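Local coordinates for DltD domain-containing protein (Beauveria bassiana, PDB 7D78), which probably acts as an alpha/beta-hydrolase-fold thioesterase (DcsB) that cyclises a polyketide chain to a medium-ring lactone, at residues R41-A46 with L67-A72; N200-A205 with Q240-W245. All coordinates share one frame; numbering follows the deposited sequence.

Interaction 1: residues R41-A46 with L67-A72; sequences RGRFYA and LLPDIA
Tyr45 lays one face of its ring against the methyl of Ala72, a CH-pi contact with CB 3.9 Å from the ring centroid and 19° off the normal. The methyl sits toward the CD1-CE1 rim. At the far end of the same ring, Tyr45 OH rests 3.6 Å from Pro69 CB, about one helical turn before Ala72. Arg43 comes to the same flank of the proline, its NH1 3.6 Å from Pro69 CG, approaching obliquely.

Behind these contacts, Arg43 NH1 donates to Tyr45 OH across 3.0 Å, with the oxygen almost in the guanidinium plane. Both side chains leave the strand with CG beside the backbone N (chi1 -56° for Arg43, -66° for Tyr45), and the extended arginine chain then brings its NH1 to the phenol oxygen. Strand 39-45 is anchored by backbone bonds to strand 81-86, such as that between Arg43 and Ile84, and a bond from Gln76 NE2 to Ala46 O further ties the strand's end to helix 68-77.

Between the two segments this alpha/beta hydrolase contact is van der Waals and CH-pi, without a directional polar bond; the arginine bond would be expected to restrain the phenol hydroxyl beside the proline.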
ATOM      1  N   ARG A  41       2.504 -21.005  -6.385  1.00 17.12           N
ATOM      2  CA  ARG A  41       2.205 -22.425  -6.545  1.00 20.49           C
ATOM      3  C   ARG A  41       0.925 -22.801  -5.813  1.00 20.00           C
ATOM      4  O   ARG A  41       0.662 -22.319  -4.706  1.00 21.59           O
ATOM      5  CB  ARG A  41       3.384 -23.302  -6.038  1.00 21.82           C
ATOM      6  CG  ARG A  41       4.686 -22.975  -6.775  1.00 18.14           C
ATOM      7  CD  ARG A  41       5.822 -23.968  -6.530  1.00 22.51           C
ATOM      8  NE  ARG A  41       6.929 -23.640  -7.432  1.00 25.13           N
ATOM      9  CZ  ARG A  41       7.812 -22.676  -7.192  1.00 24.14           C
ATOM     10  NH1 ARG A  41       7.731 -21.976  -6.061  1.00 22.69           N
ATOM     11  NH2 ARG A  41       8.775 -22.413  -8.068  1.00 28.36           N
ATOM     12  N   GLY A  42       0.141 -23.691  -6.422  1.00 22.59           N
ATOM     13  CA  GLY A  42      -1.100 -24.117  -5.805  1.00 19.07           C
ATOM     14  C   GLY A  42      -1.640 -25.409  -6.387  1.00 21.81           C
ATOM     15  O   GLY A  42      -1.055 -26.003  -7.297  1.00 22.20           O
ATOM     16  N   ARG A  43      -2.771 -25.849  -5.822  1.00 19.66           N
ATOM     17  CA  ARG A  43      -3.490 -27.037  -6.277  1.00 23.28           C
ATOM     18  C   ARG A  43      -4.636 -26.604  -7.178  1.00 20.86           C
ATOM     19  O   ARG A  43      -5.440 -25.756  -6.785  1.00 22.49           O
ATOM     20  CB  ARG A  43      -4.074 -27.831  -5.113  1.00 22.46           C
ATOM     21  CG  ARG A  43      -3.099 -28.284  -4.050  1.00 25.37           C
ATOM     22  CD  ARG A  43      -3.882 -29.032  -2.993  1.00 28.73           C
ATOM     23  NE  ARG A  43      -3.021 -29.778  -2.081  1.00 30.46           N
ATOM     24  CZ  ARG A  43      -3.468 -30.674  -1.211  1.00 30.46           C
ATOM     25  NH1 ARG A  43      -4.767 -30.946  -1.143  1.00 29.64           N
ATOM     26  NH2 ARG A  43      -2.614 -31.302  -0.416  1.00 28.18           N
ATOM     27  N   PHE A  44      -4.714 -27.190  -8.368  1.00 19.75           N
ATOM     28  CA  PHE A  44      -5.796 -26.919  -9.307  1.00 21.74           C
ATOM     29  C   PHE A  44      -6.668 -28.161  -9.410  1.00 22.84           C
ATOM     30  O   PHE A  44      -6.192 -29.225  -9.821  1.00 25.19           O
ATOM     31  CB  PHE A  44      -5.253 -26.526 -10.677  1.00 21.17           C
ATOM     32  CG  PHE A  44      -6.317 -26.134 -11.657  1.00 22.22           C
ATOM     33  CD1 PHE A  44      -7.041 -24.965 -11.476  1.00 21.67           C
ATOM     34  CD2 PHE A  44      -6.604 -26.939 -12.750  1.00 26.67           C
ATOM     35  CE1 PHE A  44      -8.022 -24.588 -12.373  1.00 21.37           C
ATOM     36  CE2 PHE A  44      -7.586 -26.574 -13.659  1.00 24.22           C
ATOM     37  CZ  PHE A  44      -8.301 -25.395 -13.471  1.00 26.12           C
ATOM     38  N   TYR A  45      -7.922 -28.025  -9.007  1.00 20.41           N
ATOM     39  CA  TYR A  45      -8.916 -29.096  -9.062  1.00 25.84           C
ATOM     40  C   TYR A  45      -9.752 -28.868 -10.321  1.00 24.42           C
ATOM     41  O   TYR A  45     -10.657 -28.032 -10.327  1.00 24.10           O
ATOM     42  CB  TYR A  45      -9.775 -29.081  -7.801  1.00 22.82           C
ATOM     43  CG  TYR A  45      -9.053 -29.423  -6.504  1.00 23.98           C
ATOM     44  CD1 TYR A  45      -8.208 -28.502  -5.883  1.00 28.00           C
ATOM     45  CD2 TYR A  45      -9.244 -30.658  -5.883  1.00 27.60           C
ATOM     46  CE1 TYR A  45      -7.563 -28.804  -4.678  1.00 22.56           C
ATOM     47  CE2 TYR A  45      -8.602 -30.975  -4.682  1.00 30.84           C
ATOM     48  CZ  TYR A  45      -7.764 -30.041  -4.085  1.00 30.24           C
ATOM     49  OH  TYR A  45      -7.128 -30.347  -2.901  1.00 29.65           O
ATOM     50  N   ALA A  46      -9.436 -29.598 -11.393  1.00 26.46           N
ATOM     51  CA  ALA A  46     -10.039 -29.378 -12.703  1.00 24.18           C
ATOM     52  C   ALA A  46     -11.385 -30.087 -12.816  1.00 28.64           C
ATOM     53  O   ALA A  46     -11.656 -31.071 -12.128  1.00 25.77           O
ATOM     54  CB  ALA A  46      -9.114 -29.879 -13.813  1.00 24.56           C
ATOM     55  N   LEU A  67      -7.531 -26.716   5.700  1.00 29.84           N
ATOM     56  CA  LEU A  67      -8.994 -26.602   5.614  1.00 30.39           C
ATOM     57  C   LEU A  67      -9.535 -26.519   4.193  1.00 32.99           C
ATOM     58  O   LEU A  67     -10.516 -27.196   3.859  1.00 33.68           O
ATOM     59  CB  LEU A  67      -9.501 -25.399   6.423  1.00 33.42           C
ATOM     60  CG  LEU A  67      -8.999 -25.308   7.878  1.00 49.20           C
ATOM     61  CD1 LEU A  67      -8.766 -23.865   8.321  1.00 47.29           C
ATOM     62  CD2 LEU A  67      -9.925 -26.036   8.866  1.00 52.33           C
ATOM     63  N   LEU A  68      -8.905 -25.710   3.342  1.00 26.41           N
ATOM     64  CA  LEU A  68      -9.467 -25.443   2.021  1.00 29.35           C
ATOM     65  C   LEU A  68      -9.575 -26.657   1.096  1.00 28.89           C
ATOM     66  O   LEU A  68     -10.491 -26.653   0.255  1.00 27.82           O
ATOM     67  CB  LEU A  68      -8.655 -24.328   1.343  1.00 28.48           C
ATOM     68  CG  LEU A  68      -8.538 -23.052   2.188  1.00 25.02           C
ATOM     69  CD1 LEU A  68      -7.976 -21.890   1.363  1.00 27.50           C
ATOM     70  CD2 LEU A  68      -9.883 -22.670   2.802  1.00 28.34           C
ATOM     71  N   PRO A  69      -8.706 -27.679   1.149  1.00 25.80           N
ATOM     72  CA  PRO A  69      -8.894 -28.799   0.213  1.00 26.31           C
ATOM     73  C   PRO A  69     -10.270 -29.431   0.303  1.00 32.27           C
ATOM     74  O   PRO A  69     -10.842 -29.802  -0.731  1.00 30.31           O
ATOM     75  CB  PRO A  69      -7.783 -29.773   0.614  1.00 25.07           C
ATOM     76  CG  PRO A  69      -6.694 -28.869   1.104  1.00 27.46           C
ATOM     77  CD  PRO A  69      -7.418 -27.794   1.860  1.00 25.80           C
ATOM     78  N   ASP A  70     -10.828 -29.540   1.511  1.00 29.95           N
ATOM     79  CA  ASP A  70     -12.173 -30.088   1.654  1.00 36.52           C
ATOM     80  C   ASP A  70     -13.194 -29.258   0.887  1.00 34.74           C
ATOM     81  O   ASP A  70     -14.080 -29.813   0.223  1.00 33.40           O
ATOM     82  CB  ASP A  70     -12.551 -30.164   3.130  1.00 37.67           C
ATOM     83  CG  ASP A  70     -11.730 -31.182   3.887  1.00 41.82           C
ATOM     84  OD1 ASP A  70     -11.267 -32.161   3.259  1.00 45.34           O
ATOM     85  OD2 ASP A  70     -11.549 -31.003   5.107  1.00 45.35           O
ATOM     86  N   ILE A  71     -13.090 -27.929   0.967  1.00 31.28           N
ATOM     87  CA  ILE A  71     -14.004 -27.051   0.240  1.00 29.54           C
ATOM     88  C   ILE A  71     -13.789 -27.181  -1.265  1.00 29.47           C
ATOM     89  O   ILE A  71     -14.754 -27.222  -2.042  1.00 26.55           O
ATOM     90  CB  ILE A  71     -13.827 -25.592   0.712  1.00 28.48           C
ATOM     91  CG1 ILE A  71     -13.849 -25.504   2.239  1.00 34.92           C
ATOM     92  CG2 ILE A  71     -14.887 -24.673   0.103  1.00 28.63           C
ATOM     93  CD1 ILE A  71     -15.235 -25.484   2.825  1.00 43.63           C
ATOM     94  N   ALA A  72     -12.524 -27.256  -1.702  1.00 23.14           N
ATOM     95  CA  ALA A  72     -12.226 -27.336  -3.131  1.00 27.15           C
ATOM     96  C   ALA A  72     -12.768 -28.618  -3.755  1.00 31.44           C
ATOM     97  O   ALA A  72     -13.234 -28.610  -4.904  1.00 25.31           O
ATOM     98  CB  ALA A  72     -10.721 -27.247  -3.362  1.00 26.87           C
TER

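Interaction 2: residues N200-A205 with Q240-W245; sequences NPIGMA and QKLAWW
This is a small, buried apolar contact between the loop that follows strand 190-191 and the last turn of helix 238-244, both within the long insertion between core strands 150-156 and 259-264, consistent with the cap of an alpha/beta hydrolase. Leu242 provides the helix side through one methyl. Its CD1 meets Ile202 CD1 at 3.9 Å and Met204 SD at 4.0 Å, and both loop side chains cross the leucine at about a right angle.

The loop is shaped to present these two residues together. Asn200 to Gly203 form a type I beta turn, and Asn200 OD1 accepts Met204 N at 3.0 Å, in the carbonyl plane and on a lone pair, with a weak second bond from Gly203 N. The same amide returns ND2 to Met204 O at 3.2 Å, nearly straight at 167°, so both ends of the Asn200 side chain grip the backbone of Met204. Gly203 completes the turn with positive phi. In Met204, CG lies between the backbone N and carbonyl carbon (chi1 62°), and the bend at chi3 turns CE aside, leaving sulfur against the leucine.

Around them, Ile202 touches Tyr163 and Ala171, while Leu242 packs on Pro103 and Phe135. Met204 approaches, but does not contact, Ser134, His296 and Asp267, which have the geometry of a probable catalytic triad. The contact therefore divides its labour: amide bonds fix the loop's shape, and nondirectional contacts with one leucine methyl join it to the helix.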
ATOM      1  N   ASN A 200       0.291 -10.422  20.011  1.00 22.55           N
ATOM      2  CA  ASN A 200       1.271 -10.017  19.015  1.00 26.39           C
ATOM      3  C   ASN A 200       1.457  -8.513  19.142  1.00 20.23           C
ATOM      4  O   ASN A 200       0.659  -7.837  19.806  1.00 20.34           O
ATOM      5  CB  ASN A 200       0.827 -10.425  17.601  1.00 22.52           C
ATOM      6  CG  ASN A 200      -0.553  -9.920  17.258  1.00 23.51           C
ATOM      7  OD1 ASN A 200      -0.779  -8.714  17.182  1.00 22.94           O
ATOM      8  ND2 ASN A 200      -1.489 -10.842  17.040  1.00 21.80           N
ATOM      9  N   PRO A 201       2.515  -7.957  18.531  1.00 21.60           N
ATOM     10  CA  PRO A 201       2.887  -6.565  18.838  1.00 21.18           C
ATOM     11  C   PRO A 201       1.858  -5.518  18.457  1.00 26.70           C
ATOM     12  O   PRO A 201       1.860  -4.435  19.060  1.00 23.79           O
ATOM     13  CB  PRO A 201       4.188  -6.373  18.048  1.00 22.48           C
ATOM     14  CG  PRO A 201       4.781  -7.731  18.008  1.00 23.42           C
ATOM     15  CD  PRO A 201       3.595  -8.646  17.800  1.00 20.70           C
ATOM     16  N   ILE A 202       1.006  -5.760  17.458  1.00 20.04           N
ATOM     17  CA  ILE A 202       0.056  -4.719  17.057  1.00 19.27           C
ATOM     18  C   ILE A 202      -1.344  -4.963  17.605  1.00 21.10           C
ATOM     19  O   ILE A 202      -2.211  -4.082  17.476  1.00 21.98           O
ATOM     20  CB  ILE A 202      -0.001  -4.546  15.521  1.00 21.97           C
ATOM     21  CG1 ILE A 202      -0.600  -5.774  14.845  1.00 22.16           C
ATOM     22  CG2 ILE A 202       1.396  -4.256  14.948  1.00 18.61           C
ATOM     23  CD1 ILE A 202      -0.828  -5.580  13.323  1.00 19.62           C
ATOM     24  N   GLY A 203      -1.590  -6.120  18.213  1.00 23.42           N
ATOM     25  CA  GLY A 203      -2.904  -6.417  18.761  1.00 22.41           C
ATOM     26  C   GLY A 203      -3.928  -6.917  17.762  1.00 28.39           C
ATOM     27  O   GLY A 203      -5.125  -6.666  17.940  1.00 23.81           O
ATOM     28  N   MET A 204      -3.508  -7.643  16.726  1.00 22.20           N
ATOM     29  CA  MET A 204      -4.441  -8.020  15.669  1.00 21.12           C
ATOM     30  C   MET A 204      -5.120  -9.347  15.983  1.00 24.57           C
ATOM     31  O   MET A 204      -4.584 -10.185  16.714  1.00 23.80           O
ATOM     32  CB  MET A 204      -3.725  -8.120  14.315  1.00 24.80           C
ATOM     33  CG  MET A 204      -2.629  -9.181  14.250  1.00 17.93           C
ATOM     34  SD  MET A 204      -1.966  -9.463  12.569  1.00 21.29           S
ATOM     35  CE  MET A 204      -3.266 -10.483  11.881  1.00 19.62           C
ATOM     36  N   ALA A 205      -6.318  -9.517  15.419  1.00 22.77           N
ATOM     37  CA  ALA A 205      -6.970 -10.826  15.285  1.00 24.34           C
ATOM     38  C   ALA A 205      -7.190 -11.508  16.635  1.00 29.40           C
ATOM     39  O   ALA A 205      -6.947 -12.707  16.792  1.00 28.43           O
ATOM     40  CB  ALA A 205      -6.187 -11.742  14.344  1.00 27.20           C
ATOM     41  N   GLN A 240       4.328  -3.312   9.123  1.00 16.70           N
ATOM     42  CA  GLN A 240       4.431  -2.074   8.355  1.00 18.85           C
ATOM     43  C   GLN A 240       3.435  -2.069   7.196  1.00 17.93           C
ATOM     44  O   GLN A 240       2.755  -1.064   6.950  1.00 18.83           O
ATOM     45  CB  GLN A 240       5.861  -1.895   7.844  1.00 17.05           C
ATOM     46  CG  GLN A 240       6.062  -0.663   6.955  1.00 17.16           C
ATOM     47  CD  GLN A 240       5.838   0.635   7.706  1.00 22.28           C
ATOM     48  OE1 GLN A 240       4.746   1.226   7.666  1.00 26.47           O
ATOM     49  NE2 GLN A 240       6.860   1.079   8.411  1.00 15.01           N
ATOM     50  N   LYS A 241       3.337  -3.186   6.471  1.00 16.55           N
ATOM     51  CA  LYS A 241       2.360  -3.281   5.390  1.00 19.70           C
ATOM     52  C   LYS A 241       0.940  -3.133   5.921  1.00 17.12           C
ATOM     53  O   LYS A 241       0.096  -2.489   5.290  1.00 20.71           O
ATOM     54  CB  LYS A 241       2.522  -4.616   4.656  1.00 17.70           C
ATOM     55  CG  LYS A 241       3.957  -4.934   4.210  1.00 20.75           C
ATOM     56  CD  LYS A 241       4.546  -3.767   3.412  1.00 23.12           C
ATOM     57  CE  LYS A 241       6.016  -3.992   3.062  1.00 22.63           C
ATOM     58  NZ  LYS A 241       6.558  -2.838   2.257  1.00 21.83           N
ATOM     59  N   LEU A 242       0.657  -3.724   7.082  1.00 16.39           N
ATOM     60  CA  LEU A 242      -0.678  -3.607   7.657  1.00 21.98           C
ATOM     61  C   LEU A 242      -0.960  -2.190   8.138  1.00 19.66           C
ATOM     62  O   LEU A 242      -2.124  -1.775   8.172  1.00 19.37           O
ATOM     63  CB  LEU A 242      -0.853  -4.601   8.812  1.00 17.86           C
ATOM     64  CG  LEU A 242      -0.679  -6.081   8.442  1.00 20.19           C
ATOM     65  CD1 LEU A 242      -0.997  -6.955   9.642  1.00 18.35           C
ATOM     66  CD2 LEU A 242      -1.583  -6.444   7.255  1.00 18.15           C
ATOM     67  N   ALA A 243       0.079  -1.433   8.512  1.00 17.36           N
ATOM     68  CA  ALA A 243      -0.148  -0.051   8.930  1.00 18.43           C
ATOM     69  C   ALA A 243      -0.648   0.794   7.768  1.00 21.82           C
ATOM     70  O   ALA A 243      -1.488   1.681   7.955  1.00 17.82           O
ATOM     71  CB  ALA A 243       1.136   0.548   9.505  1.00 19.36           C
ATOM     72  N   TRP A 244      -0.109   0.543   6.571  1.00 23.24           N
ATOM     73  CA  TRP A 244      -0.471   1.294   5.375  1.00 21.42           C
ATOM     74  C   TRP A 244      -1.862   0.925   4.871  1.00 25.04           C
ATOM     75  O   TRP A 244      -2.585   1.787   4.360  1.00 28.26           O
ATOM     76  CB  TRP A 244       0.531   1.013   4.253  1.00 22.21           C
ATOM     77  CG  TRP A 244       2.000   1.390   4.441  1.00 20.15           C
ATOM     78  CD1 TRP A 244       3.076   0.697   3.947  1.00 16.10           C
ATOM     79  CD2 TRP A 244       2.542   2.544   5.103  1.00 19.70           C
ATOM     80  NE1 TRP A 244       4.241   1.342   4.262  1.00 19.35           N
ATOM     81  CE2 TRP A 244       3.947   2.476   4.969  1.00 19.45           C
ATOM     82  CE3 TRP A 244       1.983   3.626   5.788  1.00 16.21           C
ATOM     83  CZ2 TRP A 244       4.797   3.444   5.507  1.00 22.31           C
ATOM     84  CZ3 TRP A 244       2.821   4.586   6.313  1.00 20.80           C
ATOM     85  CH2 TRP A 244       4.218   4.486   6.177  1.00 20.81           C
ATOM     86  N   TRP A 245      -2.241  -0.345   5.010  1.00 20.14           N
ATOM     87  CA  TRP A 245      -3.444  -0.881   4.388  1.00 20.66           C
ATOM     88  C   TRP A 245      -4.691  -0.261   4.995  1.00 21.84           C
ATOM     89  O   TRP A 245      -4.855  -0.242   6.219  1.00 22.28           O
ATOM     90  CB  TRP A 245      -3.480  -2.394   4.582  1.00 19.52           C
ATOM     91  CG  TRP A 245      -4.362  -3.171   3.652  1.00 19.54           C
ATOM     92  CD1 TRP A 245      -4.770  -2.814   2.392  1.00 21.18           C
ATOM     93  CD2 TRP A 245      -4.912  -4.471   3.899  1.00 18.87           C
ATOM     94  NE1 TRP A 245      -5.541  -3.824   1.842  1.00 18.21           N
ATOM     95  CE2 TRP A 245      -5.646  -4.845   2.750  1.00 18.74           C
ATOM     96  CE3 TRP A 245      -4.849  -5.362   4.985  1.00 22.32           C
ATOM     97  CZ2 TRP A 245      -6.307  -6.071   2.654  1.00 19.52           C
ATOM     98  CZ3 TRP A 245      -5.500  -6.575   4.886  1.00 20.51           C
ATOM     99  CH2 TRP A 245      -6.216  -6.924   3.723  1.00 20.61           C
TER

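Overall arrangement
Interaction 1 belongs to the sheet and its flanking helix, whereas interaction 2 joins a loop and a short helix, with no secondary-structure element in common. They lie on opposite sides of the chain's centre, their own centres 28 Å apart and their nearest atoms about 14 Å apart. Every touching residue of 200-205 with 240-245 is buried; in 41-46 with 67-72 an arginine and a proline remain partly exposed, so polar and aromatic groups take part in interaction 1, while interaction 2 relies on aliphatic and thioether groups. The surroundings differ too: Lys241 and Trp244 beside interaction 2 bond to Glu108 of the second subunit, while interaction 1 is touched by its own chain alone.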